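Local coordinates for PAC2 family protein (Streptomyces avermitilis, PDB 3MNF) that is of unknown function but belongs to the PAC2 family, named after a proteasome assembly chaperone, and assembles with further copies of itself, at residues His28-Trp33 / Leu85-Gly90; Asn52-Trp57 / Ile65-Thr70; Ser135-Asp140 / Glu150-Glu155; Leu178-Pro183 / Leu196-Arg201. All coordinates share one frame; numbering follows the deposited sequence.

In the fold
Interactions 1, 3 and 4 all reach the same seven-stranded mixed sheet, while interaction 2 lies in a two-stranded hairpin that projects from it. Interactions 1 and 4, centres about 16 Å apart, meet where Leu-199 touches His-28 and Leu-29, helix against helix. Interactions 3 and 4 sit on neighbouring strands, with Ser-135 O 2.8 Å from Trp-179 N, probably a hydrogen bond. Interaction 2 joins interaction 1 through Thr-70, which packs on Val-88 and Gly-90. The centres of interactions 2 and 3 are about 34 Å apart within one chain, yet assembly brings these regions together: the hairpin reaches Tyr-154 and Glu-155 of one neighbouring subunit, and the 150-155 loop receives the hairpin of another.

Interaction 1. Residues His28-Trp33 / Leu85-Gly90; sequences HLDREW and LVLVRG
Leu-87 has its CG anti to the carbonyl carbon (chi1 -56°), while Asp-30 carries CG anti to its own backbone N (chi1 -161°), and the two side chains meet obliquely between helix and strand. The CD1 branch of Leu-87 does most of the touching. Leu-87 CD1 lies 3.6 Å from Asp-30 N and 3.8 Å from Leu-29 CB, and so meets helix backbone as well as side chain. Leu-29 and Leu-87 cross at about a right angle, with Leu-29 CD1 also 4.2 Å from Leu-87 CD2. Here a helix layer meets the sheet of an alpha/beta fold: the end of helix 21-32 lies across strand 82-91, the short axes 9.6 Å apart, with Ile-210 and helix 192-206 also covering Leu-29. Just past the helix, Trp-33 brings CZ3 to 3.8 Å from Leu-85 CD2, the methyl approaching the indole obliquely. Toward solvent the contact turns polar. Arg-89 NH1 offers the edge of its guanidinium to Asp-30 OD2 at 3.4 Å, a salt bridge whose hydrogen bond is weak, with the two flat groups turned 58° apart. Asp-30 OD1 is held separately by the hydroxyl of Ser-73.

Interaction 2. Residues Asn52-Trp57 / Ile65-Thr70; sequences NRPTVW and ITWPTT
A beta hairpin formed by strands 55-59 and 62-66 holds this contact, which spans the open end of its two arms and the loops leading in and out. Thr-55 and Thr-66 make the antiparallel hydrogen-bonded pair: Thr-55 N gives to Thr-66 O and Thr-66 N to Thr-55 O, both at 2.9 Å. Their side chains lie side by side on one face, Thr-55 OG1 being 3.9 Å from Thr-66 CB. Val-56 and Ile-65 follow as the non-hydrogen-bonded pair, facing the other way. In Trp-57 a chi1 of 60° places CG between the backbone N and the carbonyl carbon, and the ring turns back toward the neighbouring arm, with Trp-57 NE1 3.2 Å from Thr-66 OG1 and the ring oblique to that hydroxyl.

Beyond the paired residues, the prolines and Trp-67 take over. Pro-54 lies alongside the Trp-67 side chain, pointing the same way, and sets CB off-centre over the six-membered ring, 4.3 Å from its centroid, a CH-pi contact. Ile-65 CG2 comes in over the same face, near the rim, while Phe-49 meets the indole edge-to-face. An alanine in place of Trp-67 would probably leave Pro-54 and Ile-65 without their common aromatic surface and open a gap beside Phe-49. Farther along, Pro-68 CG packs on Asn-52 CB at 3.7 Å.

Thr-55 and Val-56 also pair antiparallel with a strand of the second subunit, and Arg-53 forms a salt bridge with Glu-92 of that subunit. Backbone bonds thus fix the register of the hairpin, while apolar and CH-pi contacts, which impose less direction, join its base.

Interaction 3. Residues Ser135-Asp140 / Glu150-Glu155; sequences SGVTSD and EETKYE
Glu-150 and Thr-152 have the most surface buried here, the first against Ser-135, the second against Val-137. Glu-150 is bent at chi2 (86°), turning CD back toward the strand although its CB does not aim there. The carboxylate faces Ser-135 from one side: Glu-150 OE1 is 3.9 Å from Ser-135 CB, and Glu-150 OE2 is 3.9 Å from Ser-135 CA. Gly-136 N is 4.0 Å from Glu-150 OE1, too long for a bond. Two residues after Glu-150, Thr-152 points its CB toward the strand and sets OG1 4.3 Å from Val-137 CG2. All of this is loose van der Waals contact at the surface, side chain to side chain or side chain to backbone; the closest CA pair, Val-137 and Thr-152, stands at 6.5 Å.

Arg-63 of the third subunit packs on Val-137, and Val-56 of that subunit lies against Tyr-154, so the loop is also part of an interface. Within 135-140, Thr-138 OG1 accepts from Asp-140 N in an ST turn, and Asp-140 in turn N-caps helix 141-146. Here the sheet's outermost strand within this chain leads through a capped turn into a short helix, whose following loop returns to pass across the strand.

Interaction 4. Residues Leu178-Pro183 / Leu196-Arg201; sequences LWAAVP and LALLNR
Leu-198 lays its CD2 methyl over the backbone between Leu-178 and Ala-180. Leu-198 CD2 is 3.8 Å from Ala-180 CB and equally 3.8 Å from Leu-178 O, and it lies 4.3 Å from Leu-178 CB. The CB of Leu-198 does not aim straight at the strand; chi1 (-73°) sets CG anti to the carbonyl carbon, and the CD2 branch makes the approach. The small side chain of Ala-180 suits this, since its CB points toward the helix and Ala-180 CA and Leu-198 CA come to 6.5 Å. One turn along, Arg-201 contributes its aliphatic part: CG meets Leu-178 CD2 at 4.1 Å, the two side chains crossing at about a right angle. The side chains meet through carbon alone, and the one polar atom touched is the carbonyl O of Leu-178; van der Waals packing joins the segments.

Strand and helix run nearly antiparallel, their short axes 153° apart in direction and 8.6 Å from each other. Strand 175-183 lies between strands 115-124 and 134-138 in the sheet, Leu-178 also touching Val-117, Leu-119 and Val-134. Helix 192-206 covers it on this face, and helix 21-32 lies alongside, with Ala-22 against Leu-198.

Interaction 1. Residues His28-Trp33 / Leu85-Gly90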
# COMPACT_ATOMS: atom_id res chain seq x y z
N HIS A 28 0.78 -22.57 26.18
CA HIS A 28 0.83 -23.86 26.84
C HIS A 28 0.69 -25.01 25.84
O HIS A 28 1.42 -26.00 25.91
CB HIS A 28 -0.28 -23.93 27.88
CG HIS A 28 -0.29 -25.20 28.66
ND1 HIS A 28 0.39 -25.35 29.85
CD2 HIS A 28 -0.89 -26.39 28.43
CE1 HIS A 28 0.21 -26.58 30.31
NE2 HIS A 28 -0.57 -27.22 29.46
N LEU A 29 -0.23 -24.89 24.90
CA LEU A 29 -0.36 -25.89 23.86
C LEU A 29 0.92 -25.94 23.03
O LEU A 29 1.40 -27.02 22.71
CB LEU A 29 -1.55 -25.59 22.97
CG LEU A 29 -2.90 -25.53 23.69
CD1 LEU A 29 -4.01 -25.28 22.72
CD2 LEU A 29 -3.15 -26.82 24.45
N ASP A 30 1.48 -24.78 22.71
CA ASP A 30 2.65 -24.72 21.85
C ASP A 30 3.85 -25.35 22.53
O ASP A 30 4.61 -26.09 21.90
CB ASP A 30 2.96 -23.29 21.44
CG ASP A 30 3.85 -23.23 20.20
OD1 ASP A 30 3.62 -24.01 19.26
OD2 ASP A 30 4.79 -22.41 20.16
N ARG A 31 4.00 -25.05 23.81
CA ARG A 31 5.09 -25.58 24.62
C ARG A 31 4.94 -27.09 24.81
O ARG A 31 5.78 -27.84 24.33
CB ARG A 31 5.14 -24.85 25.95
CG ARG A 31 6.27 -25.21 26.91
CD ARG A 31 6.10 -24.45 28.25
NE ARG A 31 5.38 -23.17 28.03
CZ ARG A 31 4.27 -22.78 28.68
NH1 ARG A 31 3.75 -23.55 29.65
NH2 ARG A 31 3.70 -21.61 28.37
N GLU A 32 3.85 -27.52 25.46
CA GLU A 32 3.66 -28.94 25.81
C GLU A 32 3.76 -29.86 24.60
O GLU A 32 4.34 -30.94 24.70
CB GLU A 32 2.32 -29.21 26.53
CG GLU A 32 2.02 -28.41 27.80
CD GLU A 32 3.14 -28.39 28.85
OE1 GLU A 32 3.54 -29.46 29.36
OE2 GLU A 32 3.58 -27.25 29.18
N TRP A 33 3.20 -29.43 23.47
CA TRP A 33 3.21 -30.24 22.26
C TRP A 33 4.37 -29.94 21.30
O TRP A 33 4.39 -30.44 20.18
CB TRP A 33 1.88 -30.11 21.52
CG TRP A 33 0.76 -30.89 22.11
CD1 TRP A 33 0.83 -32.12 22.70
CD2 TRP A 33 -0.62 -30.52 22.13
NE1 TRP A 33 -0.41 -32.53 23.11
CE2 TRP A 33 -1.33 -31.57 22.77
CE3 TRP A 33 -1.34 -29.40 21.68
CZ2 TRP A 33 -2.71 -31.53 22.96
CZ3 TRP A 33 -2.72 -29.37 21.86
CH2 TRP A 33 -3.39 -30.42 22.50
N LEU A 85 -3.00 -29.63 14.74
CA LEU A 85 -3.54 -28.36 15.20
C LEU A 85 -2.67 -27.21 14.72
O LEU A 85 -1.44 -27.33 14.64
CB LEU A 85 -3.69 -28.32 16.72
CG LEU A 85 -5.06 -28.56 17.35
CD1 LEU A 85 -5.73 -29.77 16.80
CD2 LEU A 85 -4.93 -28.71 18.85
N VAL A 86 -3.31 -26.10 14.37
CA VAL A 86 -2.62 -24.93 13.88
C VAL A 86 -2.81 -23.88 14.95
O VAL A 86 -3.93 -23.44 15.21
CB VAL A 86 -3.22 -24.45 12.55
CG1 VAL A 86 -2.62 -23.13 12.14
CG2 VAL A 86 -3.01 -25.49 11.45
N LEU A 87 -1.72 -23.49 15.60
CA LEU A 87 -1.83 -22.52 16.69
C LEU A 87 -1.49 -21.13 16.18
O LEU A 87 -0.55 -20.95 15.38
CB LEU A 87 -0.94 -22.90 17.87
CG LEU A 87 -1.21 -24.31 18.41
CD1 LEU A 87 -0.24 -24.66 19.51
CD2 LEU A 87 -2.62 -24.43 18.90
N VAL A 88 -2.27 -20.14 16.62
CA VAL A 88 -2.02 -18.78 16.24
C VAL A 88 -1.82 -17.96 17.48
O VAL A 88 -2.74 -17.81 18.26
CB VAL A 88 -3.19 -18.22 15.44
CG1 VAL A 88 -2.97 -16.74 15.09
CG2 VAL A 88 -3.38 -19.05 14.17
N ARG A 89 -0.61 -17.44 17.66
CA ARG A 89 -0.27 -16.66 18.84
C ARG A 89 0.06 -15.24 18.45
O ARG A 89 1.13 -14.96 17.87
CB ARG A 89 0.92 -17.29 19.54
CG ARG A 89 0.58 -18.65 20.11
CD ARG A 89 1.76 -19.31 20.75
NE ARG A 89 2.32 -18.46 21.80
CZ ARG A 89 3.57 -18.56 22.26
NH1 ARG A 89 4.38 -19.48 21.76
NH2 ARG A 89 3.98 -17.75 23.21
N GLY A 90 -0.85 -14.32 18.76
CA GLY A 90 -0.67 -12.97 18.28
C GLY A 90 -0.87 -11.91 19.33
O GLY A 90 -1.36 -12.17 20.43

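Interaction 2. Residues Asn52-Trp57 / Ile65-Thr70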
# COMPACT_ATOMS: atom_id res chain seq x y z
N ASN A 52 3.42 -0.78 20.48
CA ASN A 52 4.00 -2.11 20.63
C ASN A 52 5.46 -2.09 20.33
O ASN A 52 5.90 -2.57 19.29
CB ASN A 52 3.33 -3.08 19.66
CG ASN A 52 1.88 -3.30 19.99
OD1 ASN A 52 1.56 -3.85 21.04
ND2 ASN A 52 0.99 -2.89 19.07
N ARG A 53 6.23 -1.52 21.25
CA ARG A 53 7.64 -1.33 21.06
C ARG A 53 8.36 -2.67 20.90
O ARG A 53 8.23 -3.54 21.74
CB ARG A 53 8.15 -0.58 22.27
CG ARG A 53 9.18 0.40 21.92
CD ARG A 53 9.24 1.62 22.81
NE ARG A 53 9.75 2.69 21.97
CZ ARG A 53 9.08 3.80 21.72
NH1 ARG A 53 9.58 4.69 20.89
NH2 ARG A 53 7.92 4.03 22.31
N PRO A 54 9.11 -2.86 19.79
CA PRO A 54 9.90 -4.07 19.61
C PRO A 54 11.05 -4.15 20.61
O PRO A 54 11.44 -3.12 21.16
CB PRO A 54 10.45 -3.91 18.19
CG PRO A 54 10.56 -2.48 17.99
CD PRO A 54 9.40 -1.86 18.74
N THR A 55 11.58 -5.33 20.87
CA THR A 55 12.64 -5.40 21.91
C THR A 55 14.00 -5.89 21.39
O THR A 55 14.09 -6.54 20.34
CB THR A 55 12.20 -6.21 23.16
OG1 THR A 55 11.83 -7.53 22.75
CG2 THR A 55 10.98 -5.56 23.85
N VAL A 56 15.05 -5.58 22.11
CA VAL A 56 16.36 -6.05 21.73
C VAL A 56 16.86 -7.07 22.75
O VAL A 56 16.77 -6.84 23.95
CB VAL A 56 17.37 -4.88 21.51
CG1 VAL A 56 17.36 -3.93 22.67
CG2 VAL A 56 18.78 -5.39 21.26
N TRP A 57 17.35 -8.21 22.27
CA TRP A 57 18.00 -9.19 23.14
C TRP A 57 19.38 -9.59 22.65
O TRP A 57 19.72 -9.34 21.48
CB TRP A 57 17.13 -10.43 23.36
CG TRP A 57 16.79 -11.19 22.12
CD1 TRP A 57 15.89 -10.83 21.14
CD2 TRP A 57 17.30 -12.47 21.74
NE1 TRP A 57 15.84 -11.80 20.16
CE2 TRP A 57 16.68 -12.82 20.51
CE3 TRP A 57 18.22 -13.37 22.32
CZ2 TRP A 57 16.96 -14.03 19.84
CZ3 TRP A 57 18.50 -14.57 21.66
CH2 TRP A 57 17.87 -14.89 20.43
N ILE A 65 16.57 -8.48 17.32
CA ILE A 65 15.35 -7.72 17.52
C ILE A 65 14.11 -8.58 17.43
O ILE A 65 13.95 -9.34 16.50
CB ILE A 65 15.25 -6.53 16.51
CG1 ILE A 65 16.15 -5.38 16.95
CG2 ILE A 65 13.82 -6.01 16.37
CD1 ILE A 65 17.38 -5.29 16.16
N THR A 66 13.22 -8.44 18.40
CA THR A 66 11.95 -9.14 18.34
C THR A 66 10.83 -8.13 18.07
O THR A 66 10.70 -7.14 18.78
CB THR A 66 11.69 -9.89 19.65
OG1 THR A 66 12.84 -10.70 19.95
CG2 THR A 66 10.45 -10.77 19.56
N TRP A 67 10.05 -8.37 17.03
CA TRP A 67 8.93 -7.50 16.68
C TRP A 67 7.66 -8.05 17.28
O TRP A 67 7.55 -9.25 17.46
CB TRP A 67 8.79 -7.38 15.15
CG TRP A 67 9.99 -6.76 14.51
CD1 TRP A 67 11.10 -7.41 14.08
CD2 TRP A 67 10.22 -5.36 14.29
NE1 TRP A 67 12.02 -6.51 13.59
CE2 TRP A 67 11.51 -5.25 13.70
CE3 TRP A 67 9.47 -4.20 14.52
CZ2 TRP A 67 12.05 -4.02 13.33
CZ3 TRP A 67 10.02 -2.98 14.16
CH2 TRP A 67 11.30 -2.90 13.57
N PRO A 68 6.67 -7.19 17.57
CA PRO A 68 5.36 -7.73 17.86
C PRO A 68 4.84 -8.41 16.62
O PRO A 68 5.02 -7.89 15.53
CB PRO A 68 4.52 -6.48 18.11
CG PRO A 68 5.28 -5.35 17.54
CD PRO A 68 6.70 -5.72 17.67
N THR A 69 4.23 -9.58 16.75
CA THR A 69 3.58 -10.18 15.57
C THR A 69 2.57 -11.27 15.92
O THR A 69 2.19 -11.39 17.05
CB THR A 69 4.61 -10.60 14.47
OG1 THR A 69 3.93 -10.79 13.22
CG2 THR A 69 5.41 -11.84 14.89
N THR A 70 2.11 -12.00 14.92
CA THR A 70 1.17 -13.08 15.12
C THR A 70 1.83 -14.21 14.40
O THR A 70 2.11 -14.12 13.20
CB THR A 70 -0.19 -12.76 14.49
OG1 THR A 70 -0.77 -11.65 15.18
CG2 THR A 70 -1.12 -13.94 14.58

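Interaction 3. Residues Ser135-Asp140 / Glu150-Glu155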
# COMPACT_ATOMS: atom_id res chain seq x y z
N SER A 135 -17.86 -18.92 28.29
CA SER A 135 -19.00 -18.93 27.38
C SER A 135 -18.56 -18.84 25.93
O SER A 135 -17.57 -18.18 25.64
CB SER A 135 -19.97 -17.80 27.71
OG SER A 135 -19.29 -16.58 27.88
N GLY A 136 -19.29 -19.49 25.03
CA GLY A 136 -19.00 -19.44 23.60
C GLY A 136 -19.74 -18.36 22.81
O GLY A 136 -20.72 -17.77 23.27
N VAL A 137 -19.24 -18.07 21.62
CA VAL A 137 -19.92 -17.21 20.68
C VAL A 137 -19.68 -17.86 19.34
O VAL A 137 -18.55 -18.26 19.02
CB VAL A 137 -19.35 -15.74 20.66
CG1 VAL A 137 -19.81 -14.99 19.41
CG2 VAL A 137 -19.73 -14.94 21.93
N THR A 138 -20.75 -18.01 18.57
CA THR A 138 -20.68 -18.54 17.23
C THR A 138 -21.80 -17.93 16.39
O THR A 138 -22.84 -17.53 16.92
CB THR A 138 -20.75 -20.09 17.24
OG1 THR A 138 -20.61 -20.59 15.91
CG2 THR A 138 -22.06 -20.59 17.83
N SER A 139 -21.57 -17.81 15.08
CA SER A 139 -22.62 -17.42 14.13
C SER A 139 -22.86 -18.53 13.13
O SER A 139 -23.57 -18.35 12.14
CB SER A 139 -22.27 -16.11 13.43
OG SER A 139 -22.54 -15.03 14.30
N ASP A 140 -22.25 -19.68 13.39
CA ASP A 140 -22.52 -20.93 12.70
C ASP A 140 -23.76 -21.56 13.35
O ASP A 140 -23.69 -22.04 14.48
CB ASP A 140 -21.30 -21.87 12.82
CG ASP A 140 -21.41 -23.12 11.94
OD1 ASP A 140 -21.28 -23.00 10.71
OD2 ASP A 140 -21.62 -24.22 12.48
N GLU A 150 -24.94 -21.61 24.99
CA GLU A 150 -26.09 -21.02 25.71
C GLU A 150 -26.82 -19.88 24.96
O GLU A 150 -28.01 -20.01 24.63
CB GLU A 150 -25.67 -20.57 27.13
CG GLU A 150 -24.49 -21.36 27.76
CD GLU A 150 -23.08 -20.81 27.38
OE1 GLU A 150 -22.97 -19.91 26.52
OE2 GLU A 150 -22.09 -21.30 27.96
N GLU A 151 -26.11 -18.76 24.74
CA GLU A 151 -26.55 -17.69 23.83
C GLU A 151 -25.65 -16.45 23.91
O GLU A 151 -24.71 -16.38 24.72
CB GLU A 151 -28.00 -17.27 24.06
CG GLU A 151 -28.62 -16.56 22.86
CD GLU A 151 -30.07 -16.19 23.08
OE1 GLU A 151 -30.94 -16.70 22.34
OE2 GLU A 151 -30.35 -15.39 24.00
N THR A 152 -25.95 -15.48 23.03
CA THR A 152 -25.24 -14.21 22.99
C THR A 152 -26.21 -13.03 23.09
O THR A 152 -27.02 -12.78 22.17
CB THR A 152 -24.32 -14.08 21.74
OG1 THR A 152 -23.52 -12.90 21.86
CG2 THR A 152 -25.13 -14.05 20.41
N LYS A 153 -26.16 -12.33 24.21
CA LYS A 153 -26.89 -11.08 24.34
C LYS A 153 -26.04 -9.89 23.84
O LYS A 153 -26.58 -8.88 23.41
CB LYS A 153 -27.37 -10.86 25.78
CG LYS A 153 -28.83 -11.23 25.99
CD LYS A 153 -29.17 -11.32 27.47
CE LYS A 153 -30.68 -11.46 27.67
NZ LYS A 153 -31.05 -12.01 29.00
N TYR A 154 -24.72 -10.08 23.84
CA TYR A 154 -23.77 -8.98 23.67
C TYR A 154 -23.88 -8.06 22.45
O TYR A 154 -23.85 -8.49 21.29
CB TYR A 154 -22.33 -9.48 23.79
CG TYR A 154 -21.36 -8.33 23.90
CD1 TYR A 154 -21.19 -7.64 25.10
CD2 TYR A 154 -20.62 -7.91 22.79
CE1 TYR A 154 -20.31 -6.59 25.21
CE2 TYR A 154 -19.72 -6.85 22.89
CZ TYR A 154 -19.59 -6.20 24.11
OH TYR A 154 -18.73 -5.15 24.21
N GLU A 155 -23.98 -6.78 22.78
CA GLU A 155 -23.89 -5.68 21.84
C GLU A 155 -22.97 -4.61 22.42
O GLU A 155 -23.20 -4.14 23.55
CB GLU A 155 -25.28 -5.10 21.60
CG GLU A 155 -26.12 -5.93 20.68
CD GLU A 155 -27.43 -5.26 20.35
OE1 GLU A 155 -28.32 -5.25 21.22
OE2 GLU A 155 -27.57 -4.76 19.22

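Interaction 4. Residues Leu178-Pro183 / Leu196-Arg201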
# COMPACT_ATOMS: atom_id res chain seq x y z
N LEU A 178 -14.23 -18.95 22.61
CA LEU A 178 -14.49 -19.25 24.00
C LEU A 178 -13.98 -18.12 24.87
O LEU A 178 -12.83 -17.71 24.73
CB LEU A 178 -13.79 -20.54 24.39
CG LEU A 178 -14.04 -21.75 23.49
CD1 LEU A 178 -13.09 -22.86 23.84
CD2 LEU A 178 -15.45 -22.21 23.66
N TRP A 179 -14.83 -17.63 25.75
CA TRP A 179 -14.48 -16.55 26.66
C TRP A 179 -14.46 -16.97 28.14
O TRP A 179 -15.38 -17.62 28.64
CB TRP A 179 -15.46 -15.41 26.48
CG TRP A 179 -15.27 -14.73 25.17
CD1 TRP A 179 -15.84 -15.07 23.98
CD2 TRP A 179 -14.40 -13.62 24.89
NE1 TRP A 179 -15.39 -14.25 22.99
CE2 TRP A 179 -14.51 -13.34 23.52
CE3 TRP A 179 -13.55 -12.83 25.67
CZ2 TRP A 179 -13.81 -12.31 22.91
CZ3 TRP A 179 -12.85 -11.82 25.06
CH2 TRP A 179 -12.99 -11.56 23.69
N ALA A 180 -13.40 -16.61 28.85
CA ALA A 180 -13.39 -16.85 30.28
C ALA A 180 -13.57 -15.52 30.96
O ALA A 180 -13.04 -14.52 30.50
CB ALA A 180 -12.09 -17.50 30.68
N ALA A 181 -14.34 -15.49 32.05
CA ALA A 181 -14.53 -14.25 32.82
C ALA A 181 -13.61 -14.26 34.02
O ALA A 181 -13.69 -15.14 34.86
CB ALA A 181 -15.97 -14.10 33.26
N VAL A 182 -12.74 -13.26 34.09
CA VAL A 182 -11.74 -13.16 35.15
C VAL A 182 -12.16 -12.10 36.19
O VAL A 182 -12.42 -10.96 35.83
CB VAL A 182 -10.37 -12.82 34.54
CG1 VAL A 182 -9.37 -12.42 35.61
CG2 VAL A 182 -9.85 -14.00 33.75
N PRO A 183 -12.24 -12.49 37.49
CA PRO A 183 -12.63 -11.56 38.56
C PRO A 183 -11.90 -10.23 38.46
O PRO A 183 -10.67 -10.19 38.53
CB PRO A 183 -12.20 -12.28 39.84
CG PRO A 183 -11.76 -13.67 39.42
CD PRO A 183 -12.09 -13.87 37.98
N LEU A 196 -6.73 -22.54 32.74
CA LEU A 196 -7.15 -23.91 32.89
C LEU A 196 -8.61 -24.08 32.49
O LEU A 196 -8.97 -25.10 31.89
CB LEU A 196 -6.93 -24.37 34.33
CG LEU A 196 -7.16 -25.85 34.64
CD1 LEU A 196 -6.45 -26.74 33.63
CD2 LEU A 196 -6.74 -26.17 36.10
N ALA A 197 -9.44 -23.09 32.80
CA ALA A 197 -10.85 -23.16 32.48
C ALA A 197 -11.05 -23.22 30.97
O ALA A 197 -11.88 -23.98 30.47
CB ALA A 197 -11.59 -22.00 33.09
N LEU A 198 -10.25 -22.42 30.24
CA LEU A 198 -10.28 -22.39 28.78
C LEU A 198 -9.85 -23.73 28.22
O LEU A 198 -10.56 -24.32 27.40
CB LEU A 198 -9.38 -21.29 28.22
CG LEU A 198 -9.82 -19.83 28.34
CD1 LEU A 198 -8.73 -18.94 27.84
CD2 LEU A 198 -11.11 -19.50 27.60
N LEU A 199 -8.70 -24.22 28.70
CA LEU A 199 -8.15 -25.48 28.22
C LEU A 199 -9.10 -26.66 28.42
O LEU A 199 -9.28 -27.46 27.51
CB LEU A 199 -6.80 -25.76 28.86
CG LEU A 199 -5.66 -24.95 28.23
CD1 LEU A 199 -4.33 -25.46 28.72
CD2 LEU A 199 -5.73 -25.00 26.73
N ASN A 200 -9.73 -26.74 29.59
CA ASN A 200 -10.76 -27.76 29.82
C ASN A 200 -11.90 -27.69 28.80
O ASN A 200 -12.34 -28.72 28.28
CB ASN A 200 -11.31 -27.67 31.24
CG ASN A 200 -10.27 -28.07 32.29
OD1 ASN A 200 -9.49 -29.01 32.08
ND2 ASN A 200 -10.25 -27.35 33.42
N ARG A 201 -12.36 -26.47 28.49
CA ARG A 201 -13.54 -26.32 27.65
C ARG A 201 -13.19 -26.65 26.20
O ARG A 201 -13.99 -27.23 25.46
CB ARG A 201 -14.13 -24.92 27.80
CG ARG A 201 -15.35 -24.64 26.91
CD ARG A 201 -16.66 -25.14 27.51
NE ARG A 201 -17.79 -25.09 26.57
CZ ARG A 201 -18.01 -25.99 25.60
NH1 ARG A 201 -17.17 -27.01 25.40
NH2 ARG A 201 -19.09 -25.89 24.82